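Local coordinates for BspA (BspA_V) (Streptococcus agalactiae serotype III, PDB 5DZ8), which serves as a cell wall-anchored adhesin of the antigen I/II type, the variable domain studied here probably contributing to adhesion by the streptococcal surface protein, at residues D7-A12 against N22-A27; K30-F35 against T54-H59; S68-V73 against N130-L135; S75-K80 against N124-L129; R99-D104 against K148-W153. All blocks are in the same frame, centred on the assembly; numbering follows the deposited sequence.

Four of the five contacts lie in one six-stranded antiparallel sheet. Contact 1 joins its first two strands and contact 2 its third and fourth, while contacts 3 and 4 follow one another along the pairing of strands 69-85 and 119-135, their centres about 19 Å apart. Contact 2 touches contact 1 where I8 packs on F35, and is probably hydrogen-bonded to contact 4, centre to centre about 10 Å away, through K56 O to T77 N and N58 N to S75 O. Contact 5 belongs to the separate three-stranded sheet; L129 and L127 of contact 4 pack on K103 and T102. Contacts 1, 2, 3 and 5 also reach the second subunit, whereas contact 4 does not.

Contact 1 of 5, residues D7-A12 against N22-A27; sequences DIKAQA and NSIMTA
A10 and M25 form the hydrogen-bonded pair at the middle of this short antiparallel contact: A10 N donates a hydrogen bond to M25 O at 3.0 Å, and M25 N donates one back to A10 O at 2.9 Å. A10 O also receives a CA-H...O contact from I24. Two residues along, A27 N reaches I8 O at 3.3 Å, and the small methyl of A27 fits against CG2 of the branched I8 at the buried end. At the other end the strand pairing gives way to a side chain. The S23 hydroxyl takes a weak bond from A12 N, with OG and N 3.3 Å apart. With OG held between its own backbone N and carbonyl carbon (chi1 67°), the same hydroxyl is 2.7 Å from a water, which donates to Q11 OE1 at 3.2 Å. Q11, extended beyond CG, lays its CG and OE1 against I24 CG1. D7 OD1 touches T26 CG2 at 3.6 Å, the two side chains crossing at about a right angle, and is weakly bonded by I8 N and T29 OG1. The K9 ammonium turns instead to L162 O and S164 OG of the second subunit. Strand 4-12 thus lies between strand 25-29 and a strand of that subunit, continuing the sheet across the interface, while I8, A10 and A27 pack on F37 of strand 34-42.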
# COMPACT_ATOMS: atom_id res chain seq x y z
N ASP A 7 -26.62 -2.88 17.41
CA ASP A 7 -25.33 -2.21 17.40
C ASP A 7 -24.58 -2.39 16.12
O ASP A 7 -24.89 -3.26 15.31
CB ASP A 7 -24.44 -2.61 18.58
CG ASP A 7 -24.12 -1.39 19.53
OD1 ASP A 7 -23.79 -0.20 19.04
OD2 ASP A 7 -24.19 -1.63 20.77
N ILE A 8 -23.60 -1.51 15.93
CA ILE A 8 -22.65 -1.68 14.87
C ILE A 8 -21.27 -1.44 15.42
O ILE A 8 -21.10 -0.62 16.28
CB ILE A 8 -23.01 -0.86 13.59
CG1 ILE A 8 -22.11 -1.27 12.43
CG2 ILE A 8 -22.85 0.62 13.82
CD1 ILE A 8 -22.54 -0.64 11.09
N LYS A 9 -20.31 -2.20 14.93
CA LYS A 9 -18.96 -2.14 15.37
C LYS A 9 -17.95 -2.51 14.26
O LYS A 9 -18.30 -3.00 13.21
CB LYS A 9 -18.77 -3.02 16.62
CG LYS A 9 -18.89 -4.49 16.46
CD LYS A 9 -19.63 -5.10 17.70
CE LYS A 9 -20.87 -5.94 17.33
NZ LYS A 9 -21.92 -5.27 16.46
N ALA A 10 -16.69 -2.27 14.53
CA ALA A 10 -15.63 -2.53 13.57
C ALA A 10 -14.58 -3.36 14.24
O ALA A 10 -14.17 -3.09 15.38
CB ALA A 10 -15.03 -1.23 13.08
N GLN A 11 -14.17 -4.38 13.52
CA GLN A 11 -13.19 -5.30 13.98
C GLN A 11 -12.17 -5.55 12.88
O GLN A 11 -12.53 -5.80 11.70
CB GLN A 11 -13.86 -6.61 14.38
CG GLN A 11 -12.94 -7.50 15.20
CD GLN A 11 -13.60 -8.80 15.67
OE1 GLN A 11 -13.17 -9.41 16.68
NE2 GLN A 11 -14.63 -9.26 14.93
N ALA A 12 -10.91 -5.47 13.26
CA ALA A 12 -9.80 -5.72 12.34
C ALA A 12 -9.69 -7.21 12.05
O ALA A 12 -9.88 -7.99 12.94
CB ALA A 12 -8.51 -5.19 12.93
N ASN A 22 -9.70 -7.31 21.26
CA ASN A 22 -8.99 -6.03 21.53
C ASN A 22 -9.14 -4.96 20.43
O ASN A 22 -9.07 -3.76 20.76
CB ASN A 22 -7.49 -6.27 21.78
CG ASN A 22 -6.82 -7.00 20.65
OD1 ASN A 22 -7.04 -8.21 20.47
ND2 ASN A 22 -6.04 -6.29 19.85
N SER A 23 -9.31 -5.36 19.16
CA SER A 23 -9.43 -4.39 18.01
C SER A 23 -10.88 -3.81 17.82
O SER A 23 -11.12 -2.92 17.01
CB SER A 23 -8.93 -5.05 16.72
OG SER A 23 -9.80 -6.13 16.33
N ILE A 24 -11.83 -4.29 18.60
CA ILE A 24 -13.23 -3.93 18.46
C ILE A 24 -13.47 -2.47 18.83
O ILE A 24 -13.13 -2.06 19.92
CB ILE A 24 -14.10 -4.85 19.33
CG1 ILE A 24 -14.08 -6.26 18.74
CG2 ILE A 24 -15.55 -4.38 19.41
CD1 ILE A 24 -14.84 -7.30 19.56
N MSE A 25 -14.05 -1.69 17.93
CA MSE A 25 -14.51 -0.29 18.19
C MSE A 25 -16.01 -0.25 18.09
O MSE A 25 -16.60 -0.61 17.05
CB MSE A 25 -13.90 0.57 17.12
CG MSE A 25 -13.42 1.93 17.61
SE MSE A 25 -12.33 2.53 16.09
CE MSE A 25 -10.85 1.26 16.42
N THR A 26 -16.68 0.14 19.16
CA THR A 26 -18.13 0.28 19.07
C THR A 26 -18.43 1.69 18.59
O THR A 26 -17.72 2.64 18.85
CB THR A 26 -18.86 -0.18 20.34
OG1 THR A 26 -18.52 -1.56 20.60
CG2 THR A 26 -20.42 -0.08 20.16
N ALA A 27 -19.39 1.76 17.71
CA ALA A 27 -19.78 3.01 17.14
C ALA A 27 -20.79 3.66 18.10
O ALA A 27 -21.56 3.00 18.78
CB ALA A 27 -20.42 2.77 15.80
O HOH W 1 -10.40 -8.23 17.90

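Contact 2 of 5, residues K30-F35 against T54-H59; sequences KPDGSF and TGKVNH
A type I beta turn, K30 to G33, overlapped by an Asx turn at D32, leads into the hairpin of strands 34-42 and 47-63, and residues 54-59 meet both turn and strand. D32 OD1 accepts from S34 N and S34 OG, each at 2.8 Å, on the same face of its carboxylate plane. At phi 112° a CB on G33 would press on the preceding carbonyl, and it would also run into V57 O, which suits glycine. G33 O receives V57 N, and F35 and G55 exchange two backbone bonds. G55 CA lies 3.8 Å from the F35 ring centroid, over the face, an approach that glycine permits because a CB there would strike CZ. F35 CE2 also meets V57 CG2. H59 NE2 donates to P31 O, which lies in the plane of the imidazole, at 3.1 Å, while H59 ND1 is bonded to Y165 OH of the second subunit. K56 runs extended to CE and bends at chi4 (-60°), where NZ reaches D32 O at 2.9 Å and N58 OD1 at 3.3 Å. Since K56 NZ lies 4.9 Å from D32 OD1, the lysine probably adds a favourable electrostatic pull on the aspartate without a salt bridge.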
# COMPACT_ATOMS: atom_id res chain seq x y z
N LYS A 30 -27.74 5.26 17.19
CA LYS A 30 -29.10 5.47 17.62
C LYS A 30 -29.92 4.26 17.19
O LYS A 30 -29.54 3.55 16.33
CB LYS A 30 -29.74 6.71 17.02
CG LYS A 30 -29.04 8.00 17.39
CD LYS A 30 -29.86 9.19 16.88
CE LYS A 30 -28.92 10.30 16.46
NZ LYS A 30 -29.63 11.59 16.32
N PRO A 31 -31.09 4.07 17.79
CA PRO A 31 -31.92 2.94 17.43
C PRO A 31 -32.48 2.96 16.02
O PRO A 31 -32.82 1.92 15.51
CB PRO A 31 -33.09 3.01 18.45
CG PRO A 31 -32.51 3.74 19.62
CD PRO A 31 -31.50 4.69 19.06
N ASP A 32 -32.62 4.13 15.42
CA ASP A 32 -33.05 4.20 14.03
C ASP A 32 -31.94 3.71 13.02
O ASP A 32 -32.18 3.67 11.84
CB ASP A 32 -33.50 5.63 13.67
CG ASP A 32 -32.31 6.65 13.53
OD1 ASP A 32 -31.13 6.28 13.71
OD2 ASP A 32 -32.54 7.85 13.22
N GLY A 33 -30.72 3.42 13.48
CA GLY A 33 -29.68 2.85 12.62
C GLY A 33 -28.55 3.82 12.41
O GLY A 33 -27.52 3.44 11.85
N SER A 34 -28.72 5.07 12.83
CA SER A 34 -27.70 6.08 12.67
C SER A 34 -26.45 5.68 13.38
O SER A 34 -26.50 5.12 14.52
CB SER A 34 -28.18 7.42 13.25
OG SER A 34 -29.20 7.91 12.45
N PHE A 35 -25.32 5.95 12.74
CA PHE A 35 -24.07 5.64 13.37
C PHE A 35 -22.96 6.56 12.99
O PHE A 35 -22.98 7.19 11.95
CB PHE A 35 -23.65 4.18 13.11
CG PHE A 35 -23.23 3.91 11.67
CD1 PHE A 35 -21.96 4.21 11.24
CD2 PHE A 35 -24.14 3.36 10.73
CE1 PHE A 35 -21.57 3.95 9.92
CE2 PHE A 35 -23.76 3.09 9.42
CZ PHE A 35 -22.48 3.38 9.00
N THR A 54 -19.60 8.55 9.07
CA THR A 54 -21.01 8.61 9.43
C THR A 54 -21.84 7.85 8.43
O THR A 54 -21.50 7.76 7.27
CB THR A 54 -21.51 10.06 9.41
OG1 THR A 54 -21.11 10.67 8.18
CG2 THR A 54 -20.87 10.83 10.57
N GLY A 55 -22.94 7.33 8.90
CA GLY A 55 -23.82 6.55 8.07
C GLY A 55 -25.12 6.15 8.76
O GLY A 55 -25.39 6.58 9.83
N LYS A 56 -25.88 5.27 8.14
CA LYS A 56 -27.13 4.81 8.71
C LYS A 56 -27.48 3.46 8.17
O LYS A 56 -27.50 3.28 6.96
CB LYS A 56 -28.24 5.74 8.35
CG LYS A 56 -29.50 5.45 9.15
CD LYS A 56 -30.54 6.45 8.76
CE LYS A 56 -31.85 6.18 9.50
NZ LYS A 56 -32.34 4.83 9.17
N VAL A 57 -27.79 2.53 9.07
CA VAL A 57 -28.33 1.24 8.69
C VAL A 57 -29.82 1.41 8.58
O VAL A 57 -30.46 1.96 9.49
CB VAL A 57 -27.99 0.14 9.70
CG1 VAL A 57 -28.50 -1.22 9.23
CG2 VAL A 57 -26.48 0.06 9.87
N ASN A 58 -30.36 0.98 7.43
CA ASN A 58 -31.81 1.03 7.20
C ASN A 58 -32.43 -0.29 7.56
O ASN A 58 -32.31 -1.29 6.83
CB ASN A 58 -32.12 1.49 5.80
CG ASN A 58 -31.43 2.81 5.48
OD1 ASN A 58 -31.76 3.82 6.10
ND2 ASN A 58 -30.43 2.79 4.57
N HIS A 59 -33.07 -0.32 8.71
CA HIS A 59 -33.68 -1.54 9.17
C HIS A 59 -35.08 -1.30 9.74
O HIS A 59 -35.46 -0.19 10.07
CB HIS A 59 -32.77 -2.25 10.21
CG HIS A 59 -32.46 -1.42 11.41
ND1 HIS A 59 -31.22 -1.42 11.99
CD2 HIS A 59 -33.19 -0.53 12.10
CE1 HIS A 59 -31.20 -0.58 13.00
NE2 HIS A 59 -32.39 -0.02 13.09
O HOH W 2 -33.21 2.17 9.92

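Contact 3 of 5, residues S68-V73 against N130-L135; sequences SVTAFV and NLKYEL
F72 CG stands anti to its carbonyl carbon (chi1 -72°) and K132 CG anti to its backbone N (chi1 172°), and the two side chains run alongside each other in the same direction, with F72 CE1 3.4 Å from K132 CD. They form a non-hydrogen-bonded pair in the antiparallel pairing of strands 69-85 and 119-135. Lysine suits this exposed place: its methylenes touch the ring and T70 CG2, while NZ makes a salt bridge of 2.9 Å with E134 OE1. V69, A71 and V73 each exchange two backbone bonds, with L135, Y133 and L131 respectively. On their face of the sheet the contacts are apolar: V69 CG1 on L135 CB, and V73 CB on L131 CB. V73 and L135 also pack on Y165 of the second subunit, and L131 and Y133 on V144. A G1 bulge interrupts the pairing, with N130 and L131 both opposite V73. At the edge of the Y133 ring, CE2 meets V73 CG2 at 4.1 Å.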
# COMPACT_ATOMS: atom_id res chain seq x y z
N SER A 68 -41.14 -13.27 19.76
CA SER A 68 -40.10 -13.23 18.75
C SER A 68 -40.30 -11.96 17.92
O SER A 68 -41.37 -11.33 17.95
CB SER A 68 -40.18 -14.47 17.88
OG SER A 68 -41.32 -14.39 17.06
N VAL A 69 -39.27 -11.62 17.16
CA VAL A 69 -39.24 -10.46 16.32
C VAL A 69 -38.53 -10.79 15.01
O VAL A 69 -37.71 -11.69 14.97
CB VAL A 69 -38.55 -9.33 17.05
CG1 VAL A 69 -37.04 -9.64 17.22
CG2 VAL A 69 -38.75 -8.01 16.31
N THR A 70 -38.90 -10.11 13.91
CA THR A 70 -38.20 -10.23 12.63
C THR A 70 -37.53 -8.89 12.38
O THR A 70 -38.18 -7.83 12.38
CB THR A 70 -39.10 -10.56 11.42
OG1 THR A 70 -39.98 -11.64 11.71
CG2 THR A 70 -38.26 -10.97 10.29
N ALA A 71 -36.22 -8.94 12.20
CA ALA A 71 -35.42 -7.78 11.92
C ALA A 71 -35.09 -7.80 10.44
O ALA A 71 -34.47 -8.74 9.99
CB ALA A 71 -34.13 -7.83 12.73
N PHE A 72 -35.44 -6.75 9.72
CA PHE A 72 -35.11 -6.60 8.30
C PHE A 72 -33.98 -5.62 8.20
O PHE A 72 -34.10 -4.49 8.62
CB PHE A 72 -36.31 -6.04 7.52
CG PHE A 72 -37.45 -7.04 7.35
CD1 PHE A 72 -37.44 -7.95 6.29
CD2 PHE A 72 -38.52 -7.07 8.26
CE1 PHE A 72 -38.48 -8.89 6.16
CE2 PHE A 72 -39.56 -7.99 8.10
CZ PHE A 72 -39.53 -8.91 7.06
N VAL A 73 -32.86 -6.07 7.66
CA VAL A 73 -31.74 -5.19 7.45
C VAL A 73 -31.68 -4.94 5.95
O VAL A 73 -31.06 -5.70 5.23
CB VAL A 73 -30.44 -5.79 7.96
CG1 VAL A 73 -29.30 -4.75 7.94
CG2 VAL A 73 -30.63 -6.36 9.35
N ASN A 130 -30.56 -6.50 2.12
CA ASN A 130 -31.74 -7.41 2.11
C ASN A 130 -31.55 -8.65 2.93
O ASN A 130 -31.56 -9.77 2.42
CB ASN A 130 -32.10 -7.85 0.69
CG ASN A 130 -32.36 -6.66 -0.21
OD1 ASN A 130 -33.19 -5.81 0.10
ND2 ASN A 130 -31.62 -6.57 -1.28
N LEU A 131 -31.34 -8.43 4.21
CA LEU A 131 -31.12 -9.51 5.14
C LEU A 131 -32.31 -9.53 6.04
O LEU A 131 -33.00 -8.51 6.21
CB LEU A 131 -29.84 -9.29 5.90
CG LEU A 131 -28.59 -9.06 5.08
CD1 LEU A 131 -27.55 -8.46 6.00
CD2 LEU A 131 -28.06 -10.35 4.46
N LYS A 132 -32.59 -10.71 6.58
CA LYS A 132 -33.73 -10.91 7.50
C LYS A 132 -33.28 -11.87 8.61
O LYS A 132 -32.67 -12.91 8.32
CB LYS A 132 -34.91 -11.47 6.74
CG LYS A 132 -36.08 -11.91 7.59
CD LYS A 132 -37.36 -12.05 6.75
CE LYS A 132 -37.58 -13.45 6.21
NZ LYS A 132 -38.64 -14.24 6.96
N TYR A 133 -33.49 -11.49 9.87
CA TYR A 133 -33.19 -12.38 11.00
C TYR A 133 -34.43 -12.56 11.83
O TYR A 133 -35.02 -11.61 12.35
CB TYR A 133 -32.07 -11.87 11.85
CG TYR A 133 -30.87 -11.70 11.00
CD1 TYR A 133 -29.97 -12.73 10.80
CD2 TYR A 133 -30.63 -10.48 10.37
CE1 TYR A 133 -28.87 -12.55 10.00
CE2 TYR A 133 -29.54 -10.29 9.55
CZ TYR A 133 -28.68 -11.31 9.35
OH TYR A 133 -27.62 -11.06 8.51
N GLU A 134 -34.82 -13.81 11.91
CA GLU A 134 -35.97 -14.26 12.63
C GLU A 134 -35.39 -14.47 14.02
O GLU A 134 -34.49 -15.27 14.19
CB GLU A 134 -36.45 -15.55 11.99
CG GLU A 134 -37.94 -15.72 11.87
CD GLU A 134 -38.61 -14.66 11.02
OE1 GLU A 134 -38.63 -14.87 9.78
OE2 GLU A 134 -39.13 -13.66 11.61
N LEU A 135 -35.86 -13.70 15.00
CA LEU A 135 -35.24 -13.68 16.32
C LEU A 135 -36.22 -14.04 17.44
O LEU A 135 -37.09 -13.28 17.79
CB LEU A 135 -34.65 -12.33 16.59
CG LEU A 135 -33.18 -11.99 16.30
CD1 LEU A 135 -32.27 -13.05 15.66
CD2 LEU A 135 -33.19 -10.67 15.57
O HOH W 3 -39.25 -14.25 14.23

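Contact 4 of 5, residues S75-K80 against N124-L129; sequences SVTLYK and NKTLQL
V76 sets its CG1 against the L129 CD1 methyl at 3.9 Å, the two side chains crossing obliquely. The same CG1 approaches L127 CB, and L78 CD2 lies more loosely against L127 CD1. These branched aliphatic residues suit a sheet face turned to the interior: L78 and L127 pack on F147, V76 and L78 on F35, and L127 on I108 of strand 107-113. The other face is polar. T77 and T126, a non-hydrogen-bonded pair, each hold OG1 anti to the carbonyl carbon (chi1 -64° and -57°), and the two hydroxyls are hydrogen-bonded at 2.8 Å. Threonine can act as donor or acceptor, and T126 CG2 touches S75 OG at 3.6 Å. S75 OG and T77 OG1 are also bonded by N58 ND2 of strand 47-63, a single amide serving two hydroxyls. Between the strands, V76 N and L127 N are each 3.0 Å from the carbonyl of the other residue, L127 O and V76 O, and L78 N reaches K125 O at 2.7 Å. N124 N bonds to Y79 O at 3.3 Å, while a water links N124 OD1 to K80 NZ. Two bulges interrupt the otherwise regular antiparallel beta sheet here: a G1 bulge, N124 and K125 opposite L78, and, toward strand 47-63, a classic bulge, Y79 and K80 opposite T54.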
# COMPACT_ATOMS: atom_id res chain seq x y z
N SER A 75 -30.62 -2.11 3.95
CA SER A 75 -29.42 -1.59 3.36
C SER A 75 -28.62 -0.80 4.38
O SER A 75 -29.08 -0.61 5.49
CB SER A 75 -29.84 -0.69 2.21
OG SER A 75 -30.54 0.43 2.75
N VAL A 76 -27.47 -0.28 3.97
CA VAL A 76 -26.70 0.60 4.80
C VAL A 76 -26.15 1.76 3.98
O VAL A 76 -25.64 1.55 2.88
CB VAL A 76 -25.56 -0.14 5.51
CG1 VAL A 76 -24.66 -0.89 4.53
CG2 VAL A 76 -24.75 0.84 6.34
N THR A 77 -26.30 2.98 4.51
CA THR A 77 -25.92 4.13 3.78
C THR A 77 -24.73 4.75 4.44
O THR A 77 -24.73 4.94 5.63
CB THR A 77 -27.08 5.15 3.72
OG1 THR A 77 -28.15 4.55 3.01
CG2 THR A 77 -26.65 6.40 2.96
N LEU A 78 -23.70 5.06 3.66
CA LEU A 78 -22.62 5.90 4.14
C LEU A 78 -22.82 7.36 3.71
O LEU A 78 -23.00 7.64 2.54
CB LEU A 78 -21.27 5.41 3.64
CG LEU A 78 -20.72 4.03 4.10
CD1 LEU A 78 -20.74 3.79 5.61
CD2 LEU A 78 -21.46 2.91 3.40
N TYR A 79 -22.71 8.27 4.68
CA TYR A 79 -22.88 9.69 4.45
C TYR A 79 -21.54 10.35 4.21
O TYR A 79 -21.25 10.76 3.09
CB TYR A 79 -23.59 10.36 5.63
CG TYR A 79 -25.02 9.91 5.91
CD1 TYR A 79 -25.86 9.43 4.92
CD2 TYR A 79 -25.55 10.06 7.20
CE1 TYR A 79 -27.16 9.04 5.22
CE2 TYR A 79 -26.85 9.70 7.49
CZ TYR A 79 -27.64 9.17 6.51
OH TYR A 79 -28.91 8.83 6.86
N LYS A 80 -20.71 10.45 5.23
CA LYS A 80 -19.49 11.23 5.11
C LYS A 80 -18.29 10.56 5.71
O LYS A 80 -18.39 9.83 6.69
CB LYS A 80 -19.68 12.60 5.77
CG LYS A 80 -20.63 13.51 5.02
CD LYS A 80 -20.62 14.96 5.54
CE LYS A 80 -21.78 15.80 4.98
NZ LYS A 80 -21.92 15.67 3.48
N ASN A 124 -22.58 9.53 0.34
CA ASN A 124 -23.99 9.25 0.10
C ASN A 124 -24.24 7.98 -0.69
O ASN A 124 -25.03 7.98 -1.60
CB ASN A 124 -24.68 10.47 -0.51
CG ASN A 124 -24.74 11.64 0.44
OD1 ASN A 124 -24.63 11.50 1.66
ND2 ASN A 124 -24.89 12.83 -0.12
N LYS A 125 -23.57 6.91 -0.32
CA LYS A 125 -23.71 5.60 -0.97
C LYS A 125 -24.48 4.61 -0.13
O LYS A 125 -24.15 4.42 1.04
CB LYS A 125 -22.35 5.08 -1.37
CG LYS A 125 -21.86 5.81 -2.63
CD LYS A 125 -20.38 5.59 -2.86
CE LYS A 125 -19.99 5.46 -4.33
NZ LYS A 125 -19.64 6.77 -4.88
N THR A 126 -25.55 4.05 -0.73
CA THR A 126 -26.36 3.04 -0.17
C THR A 126 -26.04 1.70 -0.79
O THR A 126 -26.04 1.59 -1.99
CB THR A 126 -27.81 3.38 -0.38
OG1 THR A 126 -28.01 4.64 0.21
CG2 THR A 126 -28.71 2.35 0.31
N LEU A 127 -25.68 0.73 0.04
CA LEU A 127 -25.35 -0.60 -0.32
C LEU A 127 -26.48 -1.51 0.15
O LEU A 127 -26.78 -1.60 1.35
CB LEU A 127 -24.07 -1.02 0.38
CG LEU A 127 -22.90 -0.03 0.49
CD1 LEU A 127 -21.67 -0.75 1.02
CD2 LEU A 127 -22.54 0.65 -0.81
N GLN A 128 -27.09 -2.21 -0.79
CA GLN A 128 -28.23 -3.10 -0.50
C GLN A 128 -27.76 -4.37 0.21
O GLN A 128 -26.73 -4.88 -0.07
CB GLN A 128 -29.02 -3.41 -1.77
CG GLN A 128 -29.61 -2.17 -2.43
CD GLN A 128 -30.84 -1.62 -1.71
OE1 GLN A 128 -31.71 -2.35 -1.26
NE2 GLN A 128 -30.91 -0.31 -1.61
N LEU A 129 -28.53 -4.82 1.19
CA LEU A 129 -28.19 -5.96 1.99
C LEU A 129 -29.31 -6.93 1.89
O LEU A 129 -29.04 -8.07 1.67
CB LEU A 129 -27.99 -5.54 3.49
CG LEU A 129 -26.86 -4.54 3.74
CD1 LEU A 129 -26.88 -3.99 5.14
CD2 LEU A 129 -25.52 -5.18 3.46
O HOH W 4 -24.31 13.52 3.54

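Contact 5 of 5, residues R99-D104 against K148-W153; sequences RVLTKD and KIHDDW
The imidazole of H150 carries the CD1 methyl of L101 over the centre of one face, a CH-pi contact 3.5 Å from the ring centroid and 11° off the normal, and meets NH1 of R99 at its edge. The H158 ring of the second subunit stacks with the same imidazole. The R99 guanidinium is turned 75° from that ring, and NH1 gives H150 ND1 a weak, bent bond of 3.3 Å. At the guanidinium edge, near its plane, D152 OD2 forms a long salt bridge with NH1 at 3.6 Å. Arginine suits this place because its several N-H groups can serve different partners: with the chain extended from CG to NE, NE makes a salt bridge to E110. D152 in turn is bonded to H158 NE2 and T157 N of the second subunit, so its charge is probably shared across the interface. L101 CD1, placed by chi2 (84°), also touches K148 CB at 4.0 Å. The K148 chain passes the carbonyls of T102 and K103 before NZ pairs with E145. R99 with H150, and L101 with K148, each exchange two backbone bonds, while V100 and I149 point to the other face, V100 against I108 and F147 and I149 against F98. Strand 94-101 is the middle one of three, between 107-113 and 144-167, and beyond 144-167 the sheet runs on through an antiparallel strand of the second subunit.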
# COMPACT_ATOMS: atom_id res chain seq x y z
N ARG A 99 -10.22 3.37 2.77
CA ARG A 99 -11.15 2.79 1.81
C ARG A 99 -12.36 2.20 2.51
O ARG A 99 -12.26 1.65 3.58
CB ARG A 99 -10.57 1.66 0.98
CG ARG A 99 -9.34 1.94 0.16
CD ARG A 99 -9.10 0.79 -0.84
NE ARG A 99 -7.75 0.90 -1.38
CZ ARG A 99 -6.63 0.59 -0.72
NH1 ARG A 99 -6.66 0.11 0.51
NH2 ARG A 99 -5.45 0.78 -1.29
N VAL A 100 -13.47 2.25 1.81
CA VAL A 100 -14.66 1.52 2.17
C VAL A 100 -14.98 0.61 1.01
O VAL A 100 -14.88 0.99 -0.16
CB VAL A 100 -15.86 2.48 2.42
CG1 VAL A 100 -17.09 1.73 2.79
CG2 VAL A 100 -15.50 3.50 3.47
N LEU A 101 -15.34 -0.61 1.34
CA LEU A 101 -15.71 -1.58 0.33
C LEU A 101 -16.95 -2.30 0.75
O LEU A 101 -17.29 -2.34 1.92
CB LEU A 101 -14.59 -2.62 0.12
CG LEU A 101 -13.14 -2.17 0.02
CD1 LEU A 101 -12.55 -2.00 1.39
CD2 LEU A 101 -12.30 -3.19 -0.72
N THR A 102 -17.59 -2.94 -0.22
CA THR A 102 -18.76 -3.74 0.05
C THR A 102 -18.36 -5.00 0.81
O THR A 102 -17.18 -5.33 0.89
CB THR A 102 -19.43 -4.19 -1.24
OG1 THR A 102 -18.46 -4.93 -1.99
CG2 THR A 102 -19.93 -2.99 -2.04
N LYS A 103 -19.33 -5.68 1.39
CA LYS A 103 -19.07 -7.05 1.87
C LYS A 103 -18.32 -7.95 0.91
O LYS A 103 -17.63 -8.86 1.36
CB LYS A 103 -20.33 -7.83 2.01
CG LYS A 103 -21.20 -7.47 3.13
CD LYS A 103 -22.50 -8.22 2.86
CE LYS A 103 -23.28 -7.57 1.74
NZ LYS A 103 -24.33 -8.46 1.22
N ASP A 104 -18.53 -7.75 -0.38
CA ASP A 104 -18.03 -8.66 -1.41
C ASP A 104 -16.63 -8.28 -1.93
O ASP A 104 -16.16 -8.88 -2.89
CB ASP A 104 -19.04 -8.72 -2.56
CG ASP A 104 -20.48 -8.79 -2.06
OD1 ASP A 104 -20.81 -9.74 -1.31
OD2 ASP A 104 -21.26 -7.83 -2.37
N LYS A 148 -16.74 -3.21 4.42
CA LYS A 148 -15.36 -3.37 4.89
C LYS A 148 -14.71 -2.05 4.90
O LYS A 148 -15.14 -1.20 4.18
CB LYS A 148 -14.54 -4.27 3.98
CG LYS A 148 -15.00 -5.70 3.93
CD LYS A 148 -13.96 -6.55 3.21
CE LYS A 148 -14.56 -7.81 2.63
NZ LYS A 148 -14.81 -8.80 3.69
N ILE A 149 -13.63 -1.94 5.68
CA ILE A 149 -12.85 -0.72 5.85
C ILE A 149 -11.36 -1.00 5.81
O ILE A 149 -10.90 -1.99 6.41
CB ILE A 149 -13.10 -0.06 7.21
CG1 ILE A 149 -14.56 0.35 7.36
CG2 ILE A 149 -12.29 1.22 7.34
CD1 ILE A 149 -15.01 0.43 8.81
N HIS A 150 -10.61 -0.15 5.10
CA HIS A 150 -9.15 -0.18 5.05
C HIS A 150 -8.61 1.16 5.54
O HIS A 150 -9.00 2.22 5.09
CB HIS A 150 -8.57 -0.46 3.65
CG HIS A 150 -8.98 -1.77 3.05
ND1 HIS A 150 -8.79 -2.07 1.71
CD2 HIS A 150 -9.58 -2.85 3.59
CE1 HIS A 150 -9.26 -3.28 1.46
NE2 HIS A 150 -9.74 -3.78 2.58
N ASP A 151 -7.70 1.12 6.48
CA ASP A 151 -7.09 2.32 6.95
C ASP A 151 -5.61 2.04 7.08
O ASP A 151 -5.15 1.55 8.11
CB ASP A 151 -7.71 2.71 8.28
CG ASP A 151 -7.19 4.02 8.81
OD1 ASP A 151 -7.03 5.01 8.00
OD2 ASP A 151 -6.96 4.04 10.04
N ASP A 152 -4.89 2.36 6.00
CA ASP A 152 -3.56 1.86 5.76
C ASP A 152 -2.52 2.99 5.77
O ASP A 152 -2.82 4.13 5.36
CB ASP A 152 -3.58 1.12 4.41
CG ASP A 152 -4.44 -0.15 4.48
OD1 ASP A 152 -4.89 -0.49 5.61
OD2 ASP A 152 -4.70 -0.81 3.44
N TRP A 153 -1.34 2.67 6.27
CA TRP A 153 -0.12 3.50 6.12
C TRP A 153 0.71 2.99 4.93
O TRP A 153 1.05 1.81 4.87
CB TRP A 153 0.75 3.47 7.40
CG TRP A 153 0.33 4.44 8.47
CD1 TRP A 153 -0.31 4.14 9.65
CD2 TRP A 153 0.48 5.88 8.45
NE1 TRP A 153 -0.55 5.30 10.36
CE2 TRP A 153 -0.08 6.37 9.64
CE3 TRP A 153 1.01 6.78 7.53
CZ2 TRP A 153 -0.08 7.72 9.95
CZ3 TRP A 153 1.00 8.13 7.84
CH2 TRP A 153 0.46 8.58 9.04